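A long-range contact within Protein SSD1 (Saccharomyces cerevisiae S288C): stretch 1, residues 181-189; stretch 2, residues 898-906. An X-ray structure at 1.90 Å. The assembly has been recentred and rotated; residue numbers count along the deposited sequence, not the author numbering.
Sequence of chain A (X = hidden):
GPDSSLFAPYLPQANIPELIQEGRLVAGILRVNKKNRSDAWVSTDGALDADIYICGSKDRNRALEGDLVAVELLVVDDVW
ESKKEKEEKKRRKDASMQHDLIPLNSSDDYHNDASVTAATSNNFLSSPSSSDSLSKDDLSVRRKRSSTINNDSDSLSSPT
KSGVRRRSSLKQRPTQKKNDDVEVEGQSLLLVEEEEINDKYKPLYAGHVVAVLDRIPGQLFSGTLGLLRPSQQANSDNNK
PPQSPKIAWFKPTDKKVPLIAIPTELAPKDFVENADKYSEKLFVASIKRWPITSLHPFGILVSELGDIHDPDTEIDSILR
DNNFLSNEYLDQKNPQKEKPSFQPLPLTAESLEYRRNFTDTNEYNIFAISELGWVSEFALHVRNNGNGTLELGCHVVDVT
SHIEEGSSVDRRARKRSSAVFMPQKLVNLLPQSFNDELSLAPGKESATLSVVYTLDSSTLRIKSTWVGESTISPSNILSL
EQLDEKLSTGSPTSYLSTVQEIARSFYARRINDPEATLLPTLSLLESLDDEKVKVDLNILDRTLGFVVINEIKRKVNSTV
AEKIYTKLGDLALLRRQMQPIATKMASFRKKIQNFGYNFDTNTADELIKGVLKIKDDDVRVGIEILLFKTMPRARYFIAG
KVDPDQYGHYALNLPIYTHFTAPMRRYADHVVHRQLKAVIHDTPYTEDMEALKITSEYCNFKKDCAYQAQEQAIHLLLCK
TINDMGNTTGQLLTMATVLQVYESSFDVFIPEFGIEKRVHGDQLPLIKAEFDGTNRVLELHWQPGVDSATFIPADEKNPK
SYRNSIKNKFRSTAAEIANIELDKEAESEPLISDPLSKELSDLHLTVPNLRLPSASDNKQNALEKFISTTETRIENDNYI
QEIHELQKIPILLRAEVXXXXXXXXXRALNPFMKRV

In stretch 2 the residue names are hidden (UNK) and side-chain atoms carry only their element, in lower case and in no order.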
# COMPACT_ATOMS: atom_id res chain seq x y z
N ASP A 181 -11.90 4.51 16.39
CA ASP A 181 -10.68 5.20 15.99
C ASP A 181 -9.44 4.35 16.27
O ASP A 181 -8.52 4.30 15.45
CB ASP A 181 -10.57 6.54 16.72
CG ASP A 181 -11.39 7.64 16.06
OD1 ASP A 181 -11.92 7.41 14.94
OD2 ASP A 181 -11.52 8.73 16.66
N VAL A 182 -9.39 3.70 17.44
CA VAL A 182 -8.20 2.92 17.77
C VAL A 182 -7.96 1.85 16.71
O VAL A 182 -6.81 1.58 16.34
CB VAL A 182 -8.34 2.30 19.17
CG1 VAL A 182 -7.13 1.43 19.50
CG2 VAL A 182 -8.49 3.38 20.23
N GLU A 183 -9.03 1.24 16.20
CA GLU A 183 -8.88 0.24 15.15
C GLU A 183 -8.53 0.89 13.81
O GLU A 183 -7.55 0.50 13.16
CB GLU A 183 -10.14 -0.61 15.03
CG GLU A 183 -10.43 -1.46 16.25
CD GLU A 183 -11.70 -2.26 16.12
OE1 GLU A 183 -12.65 -1.76 15.48
OE2 GLU A 183 -11.74 -3.41 16.60
N VAL A 184 -9.33 1.86 13.37
CA VAL A 184 -9.11 2.44 12.05
C VAL A 184 -7.74 3.09 11.97
O VAL A 184 -6.98 2.88 11.02
CB VAL A 184 -10.23 3.44 11.70
CG1 VAL A 184 -9.88 4.18 10.42
CG2 VAL A 184 -11.55 2.71 11.53
N GLU A 185 -7.39 3.90 12.97
CA GLU A 185 -6.10 4.58 12.96
C GLU A 185 -4.95 3.63 13.25
O GLU A 185 -3.87 3.77 12.67
CB GLU A 185 -6.10 5.72 13.98
CG GLU A 185 -7.10 6.82 13.71
CD GLU A 185 -7.13 7.86 14.82
OE1 GLU A 185 -6.40 7.68 15.81
OE2 GLU A 185 -7.86 8.86 14.68
N GLY A 186 -5.17 2.63 14.10
CA GLY A 186 -4.10 1.82 14.62
C GLY A 186 -3.76 0.59 13.80
O GLY A 186 -2.65 0.05 13.93
N GLN A 187 -4.68 0.13 12.95
CA GLN A 187 -4.49 -1.12 12.23
C GLN A 187 -3.85 -0.93 10.85
O GLN A 187 -3.71 -1.90 10.10
CB GLN A 187 -5.83 -1.84 12.12
CG GLN A 187 -6.30 -2.34 13.49
CD GLN A 187 -7.68 -2.96 13.47
OE1 GLN A 187 -8.49 -2.66 12.60
NE2 GLN A 187 -7.95 -3.82 14.44
N SER A 188 -3.43 0.29 10.52
CA SER A 188 -2.67 0.54 9.30
C SER A 188 -1.42 1.33 9.65
O SER A 188 -1.30 1.93 10.72
CB SER A 188 -3.51 1.30 8.26
OG SER A 188 -3.86 2.59 8.73
N LEU A 189 -0.46 1.33 8.72
CA LEU A 189 0.82 1.97 8.99
C LEU A 189 0.68 3.49 9.00
O LEU A 189 1.19 4.16 9.90
CB LEU A 189 1.86 1.52 7.97
CG LEU A 189 2.14 0.01 8.00
CD1 LEU A 189 2.94 -0.39 6.77
CD2 LEU A 189 2.85 -0.38 9.29
N UNK A 898 -5.20 -7.42 21.27
CA UNK A 898 -6.54 -7.84 21.64
C UNK A 898 -7.47 -8.16 20.48
O UNK A 898 -8.27 -9.09 20.57
N UNK A 899 -7.39 -7.37 19.40
CA UNK A 899 -8.21 -7.58 18.22
C UNK A 899 -7.52 -8.52 17.23
O UNK A 899 -6.35 -8.88 17.39
c UNK A 899 -8.52 -6.24 17.54
s UNK A 899 -10.70 -5.54 19.09
c UNK A 899 -10.90 -4.20 20.26
c UNK A 899 -9.04 -5.20 18.51
N UNK A 900 -8.25 -8.89 16.17
CA UNK A 900 -7.66 -9.70 15.11
C UNK A 900 -6.37 -9.07 14.63
O UNK A 900 -5.40 -9.77 14.32
c UNK A 900 -8.65 -9.85 13.95
N UNK A 901 -6.35 -7.74 14.55
CA UNK A 901 -5.15 -7.02 14.22
C UNK A 901 -4.79 -6.11 15.39
O UNK A 901 -5.68 -5.49 15.99
c UNK A 901 -4.90 -8.11 11.39
c UNK A 901 -5.95 -6.00 10.52
c UNK A 901 -5.35 -6.17 12.95
c UNK A 901 -5.83 -6.94 11.71
N UNK A 902 -3.51 -6.01 15.74
CA UNK A 902 -3.12 -5.07 16.80
C UNK A 902 -3.31 -3.64 16.34
O UNK A 902 -3.39 -3.33 15.15
c UNK A 902 -1.18 -5.99 15.73
c UNK A 902 -1.65 -5.41 17.04
c UNK A 902 -2.36 -6.74 15.18
N UNK A 903 -3.37 -2.74 17.32
CA UNK A 903 -3.64 -1.33 17.08
C UNK A 903 -2.47 -0.51 17.60
O UNK A 903 -2.20 -0.50 18.80
c UNK A 903 -4.94 -0.91 17.78
s UNK A 903 -6.38 -1.86 17.26
N UNK A 904 -1.80 0.20 16.70
CA UNK A 904 -0.77 1.13 17.10
C UNK A 904 -1.41 2.37 17.68
O UNK A 904 -2.38 2.90 17.13
c UNK A 904 1.99 -0.10 16.18
c UNK A 904 0.11 1.51 15.91
c UNK A 904 0.87 0.36 15.26
c UNK A 904 1.40 0.77 13.89
N UNK A 905 -0.87 2.84 18.80
CA UNK A 905 -1.38 4.03 19.46
C UNK A 905 -0.20 4.87 19.92
O UNK A 905 0.87 4.35 20.24
c UNK A 905 -3.50 2.88 20.25
c UNK A 905 -2.28 3.69 20.67
o UNK A 905 -1.52 2.95 21.63
N UNK A 906 -0.41 6.18 19.95
CA UNK A 906 0.63 7.12 20.35
C UNK A 906 0.06 8.10 21.37
O UNK A 906 -1.13 8.45 21.33
c UNK A 906 2.03 6.96 18.28
c UNK A 906 0.11 8.56 18.35
c UNK A 906 1.22 7.89 19.15
O HOH W 1 -5.06 3.89 17.11

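Position 898 has no side-chain atoms. Its phi of 158° and psi of -39° would jam a CB against the preceding carbonyl oxygen. This is Gly898, and it does not touch stretch 1.

Position 899 carries an unbranched chain of two carbons, a sulfur and a terminal carbon. The sulfur lies 3.4 Å from OE2 of Glu183. A thioether of this length is methionine, Met899. Its side chain is poorly ordered, so the position of SD deserves caution.

Position 900 has a single side-chain carbon. It is Ala900, and it makes no contact with stretch 1.

Position 901 has four carbons, forked at the second. Its CB points toward stretch 1 and lies 3.8 Å from NE2 of Gln187. The fork identifies Leu901. Its backbone O accepts a hydrogen bond from Gln187 NE2 at 3.2 Å.

Position 902 has three carbons that close a ring onto the backbone N. This is Pro902. Its CA-to-CB bond points away from stretch 1, but the carbonyl O lies 3.5 Å from CG of Gln187. That oxygen is buried by the contact and has no polar partner in the model.

Position 903 has one carbon followed by one sulfur. The carbon lies 3.6 Å from CG1 of Val182, and the sulfur 3.9 Å from CA of Glu183. A sulfur directly on CB means cysteine, Cys903. Its rotamer is m.

Position 904 again has four carbons forked at the second. One branch-end carbon lies 4.3 Å from Ser188 O. This is Leu904. Its backbone N donates to Gly186 O at 2.9 Å, with a nearly straight angle of 171°.

Position 905 has one carbon carrying an oxygen and a carbon. Its methyl carbon lies 4.0 Å from CG1 of Val182. The branch at CB with a hydroxyl gives threonine, Thr905.

Position 906 has one carbon carrying two more. It is Val906, beyond reach of stretch 1.

The contact joins a helix end to the start of a strand, running at 97° to each other. Gly186 lets them come close: its CA is 4.0 Å from that of Cys903. An ideal CB on Gly186 would clash with Leu904 O at 2.8 Å and Cys903 CB at 2.9 Å. The Gly186 carbonyl then ties the helix end to the strand through Leu904 N. Water 1 adds a bridge, donating to Val182 O at 3.0 Å and Leu904 O at 2.9 Å. Gln187 extends the contact into the loop before the strand.

Stretch 2 898-906: GMALPCLTV
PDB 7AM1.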